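Local coordinates for protein SAM-dependent methyltransferase (Thiobacillus denitrificans, PDB 5EPE) that probably acts as a methyltransferase that uses S-adenosylmethionine as methyl donor, and is captured here with the spent cofactor S-adenosyl-L-homocysteine bound, at residues S12-H17 against A197-T202; N18-E23 against L238-F243; L41-G46 against T63-S68; M50-A55 against V88-G93. All coordinates share one frame; numbering follows the deposited sequence.

Interaction 1. Residues S12-H17 against A197-T202; sequences SAHRIH and AAKWLT. With SAH (S-adenosyl-L-homocysteine), chain B.
Ser12, Ala13 and His14 rest on one side of helix 189-209 in a small loop-on-helix contact, bridged by water, where the loop after helix 5-11 turns toward the cofactor. His14 does most of the touching. Its CG stands beside the backbone N, anti to the carbonyl carbon (chi1 -83°), which carries the ring over to the helix. There CE1 meets Ala198 CB at 3.6 Å, and the extended side chain of Lys199 crosses the ring at about a right angle, its CG also 3.6 Å from His14 CE1. Alanine suits the place of Ala198 because its single methyl lets the imidazole come close. Both ring nitrogens have partners: NE2 is bonded to the carbonyl of Tyr195, while His14 ND1 lies 2.8 Å from a water near the ring plane. That water accepts from Ala13 N and sits 2.7 Å from Thr202 OG1, tying loop to helix through a single molecule. Thr202 OG1 is held a second time by Arg33 of a second subunit, and Thr202 CG2 touches Ser12 OG at 3.5 Å. Further along the loop, His17 N donates a nearly straight bond of 2.8 Å (164°) to OXT of S-adenosyl-L-homocysteine, gripping its carboxylate. The loop thus lies between helix 189-209 and the cofactor, with Ile16 reaching helices 22-31 and 49-58, while Trp200 packs on helix 216-237.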
# COMPACT_ATOMS: atom_id res chain seq x y z
N SER A 12 36.33 -20.69 -17.53
CA SER A 12 37.54 -21.56 -17.63
C SER A 12 38.17 -21.83 -16.24
O SER A 12 38.90 -22.80 -16.07
CB SER A 12 38.62 -20.96 -18.54
OG SER A 12 39.00 -19.65 -18.10
N ALA A 13 37.93 -20.94 -15.28
CA ALA A 13 38.52 -21.09 -13.97
C ALA A 13 37.50 -21.55 -12.95
O ALA A 13 37.77 -21.48 -11.76
CB ALA A 13 39.11 -19.75 -13.54
N HIS A 14 36.30 -21.95 -13.35
CA HIS A 14 35.29 -22.46 -12.39
C HIS A 14 35.48 -23.98 -12.19
O HIS A 14 35.62 -24.68 -13.19
CB HIS A 14 33.91 -22.28 -12.97
CG HIS A 14 33.32 -20.92 -12.78
ND1 HIS A 14 33.97 -19.77 -13.19
CD2 HIS A 14 32.17 -20.54 -12.19
CE1 HIS A 14 33.19 -18.73 -12.90
NE2 HIS A 14 32.13 -19.16 -12.24
N ARG A 15 35.47 -24.46 -10.95
CA ARG A 15 35.31 -25.90 -10.69
C ARG A 15 33.84 -26.28 -10.73
O ARG A 15 33.51 -27.32 -11.23
CB ARG A 15 35.92 -26.30 -9.35
CG ARG A 15 37.45 -26.26 -9.37
CD ARG A 15 37.96 -26.67 -7.99
NE ARG A 15 39.42 -26.60 -7.96
CZ ARG A 15 40.15 -26.45 -6.87
NH1 ARG A 15 39.59 -26.40 -5.67
NH2 ARG A 15 41.45 -26.40 -6.97
N ILE A 16 32.97 -25.40 -10.26
CA ILE A 16 31.54 -25.62 -10.20
C ILE A 16 30.85 -24.59 -11.09
O ILE A 16 31.00 -23.41 -10.88
CB ILE A 16 31.02 -25.51 -8.74
CG1 ILE A 16 31.79 -26.49 -7.82
CG2 ILE A 16 29.51 -25.71 -8.69
CD1 ILE A 16 31.65 -26.26 -6.33
N HIS A 17 30.16 -25.05 -12.13
CA HIS A 17 29.52 -24.23 -13.10
C HIS A 17 28.05 -23.97 -12.74
O HIS A 17 27.16 -24.10 -13.58
CB HIS A 17 29.63 -24.89 -14.49
CG HIS A 17 31.04 -25.14 -14.93
ND1 HIS A 17 31.80 -24.17 -15.54
CD2 HIS A 17 31.85 -26.21 -14.79
CE1 HIS A 17 33.02 -24.65 -15.78
NE2 HIS A 17 33.08 -25.89 -15.33
N ALA A 197 30.56 -13.77 -9.62
CA ALA A 197 31.71 -12.88 -9.46
C ALA A 197 33.01 -13.41 -9.96
O ALA A 197 33.88 -12.65 -10.45
CB ALA A 197 31.84 -12.40 -8.03
N ALA A 198 33.17 -14.72 -9.87
CA ALA A 198 34.39 -15.34 -10.39
C ALA A 198 34.51 -15.15 -11.87
O ALA A 198 35.63 -15.16 -12.39
CB ALA A 198 34.41 -16.85 -10.06
N LYS A 199 33.38 -15.03 -12.58
CA LYS A 199 33.45 -14.78 -14.03
C LYS A 199 34.09 -13.45 -14.33
O LYS A 199 34.76 -13.31 -15.34
CB LYS A 199 32.06 -14.78 -14.64
CG LYS A 199 31.28 -16.08 -14.50
CD LYS A 199 29.88 -15.89 -15.06
CE LYS A 199 29.02 -17.12 -14.85
NZ LYS A 199 27.68 -16.79 -15.41
N TRP A 200 33.94 -12.46 -13.44
CA TRP A 200 34.43 -11.13 -13.73
C TRP A 200 35.96 -11.10 -13.74
O TRP A 200 36.56 -10.52 -14.64
CB TRP A 200 33.86 -10.08 -12.76
CG TRP A 200 32.38 -10.20 -12.55
CD1 TRP A 200 31.45 -10.66 -13.42
CD2 TRP A 200 31.69 -9.81 -11.37
NE1 TRP A 200 30.20 -10.65 -12.84
CE2 TRP A 200 30.32 -10.13 -11.57
CE3 TRP A 200 32.09 -9.24 -10.17
CZ2 TRP A 200 29.37 -9.91 -10.61
CZ3 TRP A 200 31.13 -8.99 -9.21
CH2 TRP A 200 29.78 -9.32 -9.45
N LEU A 201 36.59 -11.76 -12.77
CA LEU A 201 38.06 -11.80 -12.72
C LEU A 201 38.60 -12.56 -13.94
O LEU A 201 39.55 -12.14 -14.57
CB LEU A 201 38.51 -12.44 -11.40
CG LEU A 201 40.03 -12.52 -11.21
CD1 LEU A 201 40.65 -11.14 -11.30
CD2 LEU A 201 40.42 -13.21 -9.90
N THR A 202 37.97 -13.70 -14.24
CA THR A 202 38.34 -14.47 -15.39
C THR A 202 38.28 -13.63 -16.70
O THR A 202 39.20 -13.65 -17.50
CB THR A 202 37.49 -15.74 -15.51
OG1 THR A 202 37.67 -16.52 -14.32
CG2 THR A 202 37.93 -16.62 -16.78
N SAH B . 26.76 -29.97 -13.62
CA SAH B . 27.98 -29.11 -13.87
CB SAH B . 27.79 -28.27 -15.13
CG SAH B . 26.59 -27.30 -15.16
SD SAH B . 26.70 -26.11 -16.48
C SAH B . 28.32 -28.22 -12.70
O SAH B . 27.45 -27.95 -11.86
OXT SAH B . 29.47 -27.74 -12.56
C5' SAH B . 25.89 -26.89 -17.91
C4' SAH B . 26.80 -27.95 -18.54
O4' SAH B . 26.09 -28.66 -19.56
C3' SAH B . 28.08 -27.38 -19.20
O3' SAH B . 29.21 -28.04 -18.61
C2' SAH B . 27.95 -27.72 -20.68
O2' SAH B . 29.18 -28.11 -21.27
C1' SAH B . 27.04 -28.92 -20.62
N9 SAH B . 26.22 -29.27 -21.80
C8 SAH B . 25.47 -28.43 -22.57
N7 SAH B . 24.81 -29.10 -23.48
C5 SAH B . 25.16 -30.44 -23.28
C6 SAH B . 24.80 -31.65 -23.94
N6 SAH B . 23.94 -31.64 -24.98
N1 SAH B . 25.30 -32.83 -23.49
C2 SAH B . 26.16 -32.81 -22.44
N3 SAH B . 26.58 -31.72 -21.77
C4 SAH B . 26.03 -30.55 -22.23
O HOH W 1 36.03 -18.61 -14.70

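Interaction 2. Residues N18-E23 against L238-F243; sequences NPFTPE and LGWGVF. With SAH (S-adenosyl-L-homocysteine), chain B.
The indole of Trp240, on strand 238-247, is wrapped by Asn18, Pro19 and Phe20 of the loop that lines the amino-acid end of the cofactor pocket. Asn18 and Pro19 share one face of the indole. Pro19 CD lies almost above the five-membered ring, 4.0 Å from its centroid, and Asn18 CB makes a second CH-pi contact over the six-membered ring. The Asn18 amide leans across the same indole, its plane 28° from it, with OD1 3.3 Å from Trp240 CZ2. Its other end works for the ligand: Asn18 ND2 donates a 2.8 Å bond to the carboxylate O of S-adenosyl-L-homocysteine and also reaches the carbonyl of Val110. Asparagine suits this place because it offers a flat amide to the indole and an N-H to the cofactor. Trp240 CG is anti to the backbone N (chi1 -164°), which extends the indole toward the loop. Its edge points at a face of Phe20 in a T-shaped pair, planes 79° apart, with CZ3 3.5 Å from Phe20 CD1. The end of the Phe20 ring meets Val242 CG2 (3.9 Å from CZ), two residues along the strand. Pro19 is the centre of an inverse gamma turn, closed by Phe20 N to Asn18 O at 2.8 Å. Strand 238-247 runs antiparallel between strands 134-143 and 179-186, the inserted last strand characteristic of the Rossmann-like fold of class I methyltransferases.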
# COMPACT_ATOMS: atom_id res chain seq x y z
N ASN A 18 27.82 -23.55 -11.50
CA ASN A 18 26.51 -23.33 -11.00
C ASN A 18 26.68 -22.56 -9.70
O ASN A 18 27.76 -22.54 -9.13
CB ASN A 18 25.80 -24.68 -10.71
CG ASN A 18 24.97 -25.16 -11.88
OD1 ASN A 18 24.15 -24.41 -12.43
ND2 ASN A 18 25.13 -26.41 -12.24
N PRO A 19 25.59 -21.98 -9.19
CA PRO A 19 25.67 -21.20 -7.91
C PRO A 19 25.72 -22.07 -6.64
O PRO A 19 24.85 -22.01 -5.77
CB PRO A 19 24.44 -20.32 -7.99
CG PRO A 19 23.45 -21.10 -8.83
CD PRO A 19 24.27 -21.83 -9.84
N PHE A 20 26.74 -22.89 -6.53
CA PHE A 20 26.97 -23.75 -5.41
C PHE A 20 28.43 -23.57 -5.01
O PHE A 20 29.28 -23.42 -5.84
CB PHE A 20 26.80 -25.22 -5.79
CG PHE A 20 25.63 -25.92 -5.15
CD1 PHE A 20 24.47 -25.24 -4.79
CD2 PHE A 20 25.68 -27.28 -4.98
CE1 PHE A 20 23.42 -25.90 -4.23
CE2 PHE A 20 24.64 -27.95 -4.38
CZ PHE A 20 23.51 -27.24 -4.02
N THR A 21 28.69 -23.48 -3.73
CA THR A 21 30.04 -23.50 -3.22
C THR A 21 30.55 -24.93 -3.07
O THR A 21 29.78 -25.87 -3.12
CB THR A 21 30.07 -22.86 -1.84
OG1 THR A 21 29.15 -23.50 -0.94
CG2 THR A 21 29.77 -21.38 -1.94
N PRO A 22 31.88 -25.10 -2.83
CA PRO A 22 32.35 -26.41 -2.40
C PRO A 22 31.63 -26.93 -1.15
O PRO A 22 31.37 -28.14 -1.03
CB PRO A 22 33.84 -26.18 -2.09
CG PRO A 22 34.21 -25.08 -2.98
CD PRO A 22 33.01 -24.18 -3.09
N GLU A 23 31.29 -26.02 -0.23
CA GLU A 23 30.67 -26.45 1.01
C GLU A 23 29.26 -26.97 0.72
O GLU A 23 28.83 -27.98 1.25
CB GLU A 23 30.66 -25.30 2.01
CG GLU A 23 32.06 -24.76 2.45
CD GLU A 23 32.92 -23.94 1.40
OE1 GLU A 23 32.49 -23.49 0.32
OE2 GLU A 23 34.12 -23.71 1.66
N LEU A 238 16.58 -14.50 -8.09
CA LEU A 238 16.73 -15.81 -8.67
C LEU A 238 17.22 -16.82 -7.63
O LEU A 238 18.29 -16.65 -7.05
CB LEU A 238 17.62 -15.83 -9.91
CG LEU A 238 17.49 -17.08 -10.86
CD1 LEU A 238 16.08 -17.33 -11.42
CD2 LEU A 238 18.48 -16.96 -12.06
N GLY A 239 16.42 -17.85 -7.42
CA GLY A 239 16.83 -18.98 -6.58
C GLY A 239 17.43 -20.10 -7.45
O GLY A 239 17.20 -20.16 -8.66
N TRP A 240 18.11 -21.03 -6.80
CA TRP A 240 18.67 -22.22 -7.45
C TRP A 240 18.86 -23.30 -6.39
O TRP A 240 19.09 -23.02 -5.18
CB TRP A 240 19.97 -21.89 -8.20
CG TRP A 240 20.39 -22.93 -9.17
CD1 TRP A 240 20.09 -22.99 -10.52
CD2 TRP A 240 21.25 -24.04 -8.90
NE1 TRP A 240 20.63 -24.12 -11.06
CE2 TRP A 240 21.40 -24.75 -10.11
CE3 TRP A 240 21.93 -24.49 -7.75
CZ2 TRP A 240 22.20 -25.91 -10.20
CZ3 TRP A 240 22.69 -25.64 -7.81
CH2 TRP A 240 22.83 -26.34 -9.03
N GLY A 241 18.69 -24.55 -6.81
CA GLY A 241 19.03 -25.66 -5.93
C GLY A 241 19.07 -26.97 -6.59
O GLY A 241 18.72 -27.12 -7.77
N VAL A 242 19.57 -27.94 -5.81
CA VAL A 242 19.52 -29.35 -6.21
C VAL A 242 18.47 -30.09 -5.38
O VAL A 242 18.49 -30.07 -4.16
CB VAL A 242 20.88 -30.04 -6.14
CG1 VAL A 242 20.78 -31.44 -6.67
CG2 VAL A 242 21.92 -29.27 -6.91
N PHE A 243 17.56 -30.72 -6.11
CA PHE A 243 16.42 -31.43 -5.59
C PHE A 243 16.59 -32.93 -5.85
O PHE A 243 16.85 -33.34 -6.99
CB PHE A 243 15.17 -30.89 -6.25
CG PHE A 243 15.00 -29.41 -6.06
CD1 PHE A 243 15.57 -28.52 -6.93
CD2 PHE A 243 14.26 -28.92 -4.98
CE1 PHE A 243 15.43 -27.15 -6.73
CE2 PHE A 243 14.04 -27.55 -4.82
CZ PHE A 243 14.67 -26.68 -5.67
N SAH B . 26.76 -29.97 -13.62
CA SAH B . 27.98 -29.11 -13.87
CB SAH B . 27.79 -28.27 -15.13
CG SAH B . 26.59 -27.30 -15.16
SD SAH B . 26.70 -26.11 -16.48
C SAH B . 28.32 -28.22 -12.70
O SAH B . 27.45 -27.95 -11.86
OXT SAH B . 29.47 -27.74 -12.56
C5' SAH B . 25.89 -26.89 -17.91
C4' SAH B . 26.80 -27.95 -18.54
O4' SAH B . 26.09 -28.66 -19.56
C3' SAH B . 28.08 -27.38 -19.20
O3' SAH B . 29.21 -28.04 -18.61
C2' SAH B . 27.95 -27.72 -20.68
O2' SAH B . 29.18 -28.11 -21.27
C1' SAH B . 27.04 -28.92 -20.62
N9 SAH B . 26.22 -29.27 -21.80
C8 SAH B . 25.47 -28.43 -22.57
N7 SAH B . 24.81 -29.10 -23.48
C5 SAH B . 25.16 -30.44 -23.28
C6 SAH B . 24.80 -31.65 -23.94
N6 SAH B . 23.94 -31.64 -24.98
N1 SAH B . 25.30 -32.83 -23.49
C2 SAH B . 26.16 -32.81 -22.44
N3 SAH B . 26.58 -31.72 -21.77
C4 SAH B . 26.03 -30.55 -22.23

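Interaction 3. Residues L41-G46 against T63-S68; sequences LDLGSG and TGIDLS. With SAH (S-adenosyl-L-homocysteine), chain B.
The carboxylate of Asp66 is the flat group at the centre of this contact: Gly46 N approaches OD1 from above its plane, 59° out of it, at 2.8 Å, while Ser68 N meets OD2 on the anti side, 2.8 Å away, in an Asx turn. Both oxygens also receive the ribose of S-adenosyl-L-homocysteine, O3' donating to Asp66 OD1 (2.7 Å) and O2' to Asp66 OD2 (2.6 Å). Asp66 CG, anti to the backbone N (chi1 -160°), sets the group between the glycine loop and the sugar. An alanine at Asp66 would probably leave both ribose hydroxyls and Gly46 N without their acceptor. A glycine-rich turn after the first strand and a ribose-binding acid ending the second are the signature of class I methyltransferases. Before this site the two strands run nearly parallel, joined by Asp42 N to Thr63 O and Ile65 N to Asp42 O. Ile65 O then takes two donors, Gly44 N at 2.7 Å and, from above the carbonyl plane, Ser45 N at 3.1 Å. Glycine suits Gly44 and Gly46, whose phi values are positive and where a CB would press on the cofactor; Gly44 O accepts from the ligand's amino N (2.8 Å). Glycine also suits Gly64, since a CB there would strike Ser45 OG. Leu43 CD2 lies beside Ile65 CG1, 3.9 Å apart, on a face where Leu43 also packs on helix 119-127. Asp42 points to the opposite face, toward helix 49-58, the crossover of this beta-alpha-beta unit, and strand 88-92 flanks strand 61-66 on its other side.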
# COMPACT_ATOMS: atom_id res chain seq x y z
N LEU A 41 25.51 -41.52 -12.20
CA LEU A 41 25.55 -40.99 -13.57
C LEU A 41 25.28 -39.50 -13.51
O LEU A 41 24.30 -39.07 -12.85
CB LEU A 41 24.49 -41.64 -14.43
CG LEU A 41 24.36 -41.13 -15.88
CD1 LEU A 41 25.60 -41.46 -16.71
CD2 LEU A 41 23.11 -41.70 -16.52
N ASP A 42 26.12 -38.71 -14.17
CA ASP A 42 25.99 -37.23 -14.16
C ASP A 42 25.95 -36.75 -15.61
O ASP A 42 26.94 -36.84 -16.33
CB ASP A 42 27.13 -36.59 -13.37
CG ASP A 42 26.89 -35.10 -13.06
OD1 ASP A 42 25.75 -34.54 -13.27
OD2 ASP A 42 27.89 -34.47 -12.56
N LEU A 43 24.78 -36.30 -16.06
CA LEU A 43 24.64 -35.77 -17.42
C LEU A 43 24.81 -34.23 -17.43
O LEU A 43 24.02 -33.49 -16.82
CB LEU A 43 23.28 -36.10 -17.98
CG LEU A 43 22.96 -37.60 -18.04
CD1 LEU A 43 21.67 -37.84 -18.79
CD2 LEU A 43 24.10 -38.38 -18.70
N GLY A 44 25.80 -33.76 -18.19
CA GLY A 44 26.21 -32.36 -18.16
C GLY A 44 27.08 -32.11 -16.95
O GLY A 44 26.81 -31.18 -16.15
N SER A 45 28.13 -32.93 -16.84
CA SER A 45 28.94 -33.01 -15.63
C SER A 45 29.98 -31.87 -15.42
O SER A 45 30.67 -31.86 -14.40
CB SER A 45 29.59 -34.38 -15.52
OG SER A 45 30.31 -34.68 -16.67
N GLY A 46 30.07 -30.93 -16.36
CA GLY A 46 30.92 -29.77 -16.21
C GLY A 46 32.36 -30.19 -16.08
O GLY A 46 32.85 -30.99 -16.91
N THR A 63 30.08 -41.99 -13.80
CA THR A 63 30.36 -41.50 -15.12
C THR A 63 29.75 -40.13 -15.34
O THR A 63 28.58 -39.95 -15.01
CB THR A 63 29.76 -42.46 -16.14
OG1 THR A 63 30.33 -43.74 -15.90
CG2 THR A 63 30.11 -42.04 -17.56
N GLY A 64 30.51 -39.22 -15.93
CA GLY A 64 30.08 -37.86 -16.25
C GLY A 64 30.20 -37.60 -17.74
O GLY A 64 31.28 -37.83 -18.33
N ILE A 65 29.11 -37.16 -18.36
CA ILE A 65 29.12 -36.83 -19.78
C ILE A 65 28.97 -35.33 -19.93
O ILE A 65 28.03 -34.73 -19.36
CB ILE A 65 27.92 -37.44 -20.56
CG1 ILE A 65 27.62 -38.89 -20.20
CG2 ILE A 65 28.11 -37.29 -22.05
CD1 ILE A 65 28.78 -39.82 -20.23
N ASP A 66 29.85 -34.72 -20.72
CA ASP A 66 29.78 -33.30 -20.95
C ASP A 66 30.17 -32.95 -22.38
O ASP A 66 31.11 -33.55 -22.96
CB ASP A 66 30.62 -32.49 -19.96
CG ASP A 66 30.16 -31.01 -19.88
OD1 ASP A 66 29.25 -30.72 -19.07
OD2 ASP A 66 30.70 -30.13 -20.65
N LEU A 67 29.44 -31.98 -22.93
CA LEU A 67 29.66 -31.52 -24.30
C LEU A 67 30.92 -30.65 -24.47
O LEU A 67 31.44 -30.50 -25.59
CB LEU A 67 28.43 -30.72 -24.76
CG LEU A 67 28.30 -30.34 -26.22
CD1 LEU A 67 28.43 -31.58 -27.07
CD2 LEU A 67 26.99 -29.61 -26.48
N SER A 68 31.39 -30.02 -23.39
CA SER A 68 32.57 -29.15 -23.48
C SER A 68 33.87 -29.98 -23.47
O SER A 68 34.12 -30.81 -22.57
CB SER A 68 32.63 -28.18 -22.29
OG SER A 68 33.87 -27.48 -22.30
N SAH B . 26.76 -29.97 -13.62
CA SAH B . 27.98 -29.11 -13.87
CB SAH B . 27.79 -28.27 -15.13
CG SAH B . 26.59 -27.30 -15.16
SD SAH B . 26.70 -26.11 -16.48
C SAH B . 28.32 -28.22 -12.70
O SAH B . 27.45 -27.95 -11.86
OXT SAH B . 29.47 -27.74 -12.56
C5' SAH B . 25.89 -26.89 -17.91
C4' SAH B . 26.80 -27.95 -18.54
O4' SAH B . 26.09 -28.66 -19.56
C3' SAH B . 28.08 -27.38 -19.20
O3' SAH B . 29.21 -28.04 -18.61
C2' SAH B . 27.95 -27.72 -20.68
O2' SAH B . 29.18 -28.11 -21.27
C1' SAH B . 27.04 -28.92 -20.62
N9 SAH B . 26.22 -29.27 -21.80
C8 SAH B . 25.47 -28.43 -22.57
N7 SAH B . 24.81 -29.10 -23.48
C5 SAH B . 25.16 -30.44 -23.28
C6 SAH B . 24.80 -31.65 -23.94
N6 SAH B . 23.94 -31.64 -24.98
N1 SAH B . 25.30 -32.83 -23.49
C2 SAH B . 26.16 -32.81 -22.44
N3 SAH B . 26.58 -31.72 -21.77
C4 SAH B . 26.03 -30.55 -22.23

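Interaction 4. Residues M50-A55 against V88-G93; sequences MLCTWA and VKFIHG
Leu51 O, which accepts the helical bond from Ala55 N at 2.9 Å, also has Val88 CG1 resting against it, 3.8 Å away. That methyl spans one turn of helix 49-58, since it also meets Ala55 CB at 3.8 Å. Alanine suits this position because a short side chain lets the branched valine come up against the helix. Phe90 supplies the second half of the contact. Its CG stands beside the backbone N (chi1 -62°), sending the ring toward the helix, where Leu51 slides past it in the opposite direction and CD1 comes within 3.8 Å of Phe90 CE1. Cys52 SG approaches the end of the ring obliquely, 3.8 Å from Phe90 CZ, as a sulfur-aromatic contact. An alanine in place of Phe90 would probably open a gap beside Leu51 CD1 and leave the Cys52 sulfur without its aromatic partner. Helix 69-82 adds to this packing, with Ala79 and Leu82 on Cys52 and Ala75 on Phe90. The helix and strand segments run antiparallel (173°), the axes of the two short segments 9.0 Å apart at their closest, as is characteristic of helices layered on the parallel part of the sheet in a Rossmann-like fold.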
# COMPACT_ATOMS: atom_id res chain seq x y z
N MSE A 50 31.54 -32.52 -8.88
CA MSE A 50 30.63 -33.34 -8.09
C MSE A 50 31.10 -34.79 -8.03
O MSE A 50 31.27 -35.33 -6.96
CB MSE A 50 29.21 -33.26 -8.69
CG MSE A 50 28.29 -33.99 -7.76
SE MSE A 50 26.42 -33.70 -8.45
CE MSE A 50 26.33 -35.13 -9.66
N LEU A 51 31.28 -35.42 -9.18
CA LEU A 51 31.83 -36.79 -9.19
C LEU A 51 33.19 -36.94 -8.49
O LEU A 51 33.34 -37.86 -7.71
CB LEU A 51 31.90 -37.37 -10.60
CG LEU A 51 30.54 -37.67 -11.19
CD1 LEU A 51 30.68 -38.07 -12.65
CD2 LEU A 51 29.81 -38.78 -10.44
N CYS A 52 34.15 -36.04 -8.75
CA CYS A 52 35.48 -36.18 -8.17
C CYS A 52 35.45 -36.07 -6.63
O CYS A 52 36.08 -36.89 -5.95
CB CYS A 52 36.47 -35.18 -8.73
SG CYS A 52 36.82 -35.53 -10.47
N THR A 53 34.75 -35.08 -6.11
CA THR A 53 34.74 -34.86 -4.66
C THR A 53 33.96 -35.92 -3.90
O THR A 53 34.39 -36.32 -2.82
CB THR A 53 34.23 -33.46 -4.28
OG1 THR A 53 32.92 -33.23 -4.83
CG2 THR A 53 35.20 -32.38 -4.76
N TRP A 54 32.84 -36.39 -4.47
CA TRP A 54 32.08 -37.50 -3.88
C TRP A 54 32.84 -38.83 -3.97
O TRP A 54 32.75 -39.65 -3.07
CB TRP A 54 30.69 -37.62 -4.50
CG TRP A 54 29.79 -36.40 -4.18
CD1 TRP A 54 30.10 -35.29 -3.44
CD2 TRP A 54 28.48 -36.19 -4.67
NE1 TRP A 54 29.04 -34.39 -3.43
CE2 TRP A 54 28.03 -34.92 -4.19
CE3 TRP A 54 27.62 -36.94 -5.48
CZ2 TRP A 54 26.76 -34.42 -4.47
CZ3 TRP A 54 26.36 -36.43 -5.75
CH2 TRP A 54 25.94 -35.20 -5.24
N ALA A 55 33.61 -39.03 -5.02
CA ALA A 55 34.47 -40.21 -5.08
C ALA A 55 35.48 -40.21 -3.89
O ALA A 55 35.63 -41.22 -3.18
CB ALA A 55 35.20 -40.25 -6.42
N VAL A 88 35.95 -42.72 -11.24
CA VAL A 88 35.06 -41.84 -12.02
C VAL A 88 35.61 -41.61 -13.41
O VAL A 88 36.83 -41.35 -13.53
CB VAL A 88 34.77 -40.50 -11.30
CG1 VAL A 88 34.00 -40.76 -10.01
CG2 VAL A 88 36.03 -39.75 -10.94
N LYS A 89 34.73 -41.73 -14.41
CA LYS A 89 35.08 -41.69 -15.84
C LYS A 89 34.36 -40.51 -16.45
O LYS A 89 33.16 -40.31 -16.19
CB LYS A 89 34.56 -42.95 -16.56
CG LYS A 89 34.83 -43.01 -18.06
N PHE A 90 35.07 -39.73 -17.26
CA PHE A 90 34.50 -38.57 -17.96
C PHE A 90 34.52 -38.75 -19.45
O PHE A 90 35.57 -39.13 -20.03
CB PHE A 90 35.23 -37.31 -17.55
CG PHE A 90 35.08 -37.06 -16.10
CD1 PHE A 90 33.89 -36.52 -15.61
CD2 PHE A 90 36.06 -37.45 -15.21
CE1 PHE A 90 33.71 -36.33 -14.26
CE2 PHE A 90 35.88 -37.25 -13.86
CZ PHE A 90 34.71 -36.70 -13.37
N ILE A 91 33.37 -38.49 -20.07
CA ILE A 91 33.23 -38.71 -21.49
C ILE A 91 32.87 -37.40 -22.12
O ILE A 91 31.93 -36.73 -21.68
CB ILE A 91 32.13 -39.73 -21.80
CG1 ILE A 91 32.55 -41.11 -21.24
CG2 ILE A 91 31.90 -39.81 -23.30
CD1 ILE A 91 31.48 -42.20 -21.36
N HIS A 92 33.61 -37.06 -23.19
CA HIS A 92 33.27 -35.88 -23.97
C HIS A 92 32.21 -36.25 -25.00
O HIS A 92 32.43 -37.09 -25.86
CB HIS A 92 34.46 -35.23 -24.66
CG HIS A 92 34.10 -34.08 -25.53
ND1 HIS A 92 34.65 -33.88 -26.77
CD2 HIS A 92 33.21 -33.08 -25.35
CE1 HIS A 92 34.14 -32.79 -27.32
NE2 HIS A 92 33.25 -32.28 -26.47
N GLY A 93 31.04 -35.61 -24.91
CA GLY A 93 29.95 -35.88 -25.86
C GLY A 93 28.59 -35.32 -25.48
O GLY A 93 28.44 -34.69 -24.45

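Overall arrangement
Interactions 1, 2 and 3 all touch S-adenosyl-L-homocysteine, and their centres lie about 15 to 18 Å apart around it: the first two hold its carboxylate from successive residues of one loop, the third takes the amino group and ribose. Ile16 CD1 packs on Pro22 N at 3.7 Å, joining interactions 1 and 2, and His17 CD2 lies 3.9 Å from Gly46 CA, joining 1 and 3. Interaction 4 is the immediate neighbour of interaction 3, about 7 Å between centres, since strands 61-66 and 88-92 are adjacent in the sheet; His92 NE2 is probably hydrogen-bonded to Leu67 O (2.7 Å). In sequence, interactions 3 and 4 are both nested within the long loops closed by 1 and 2.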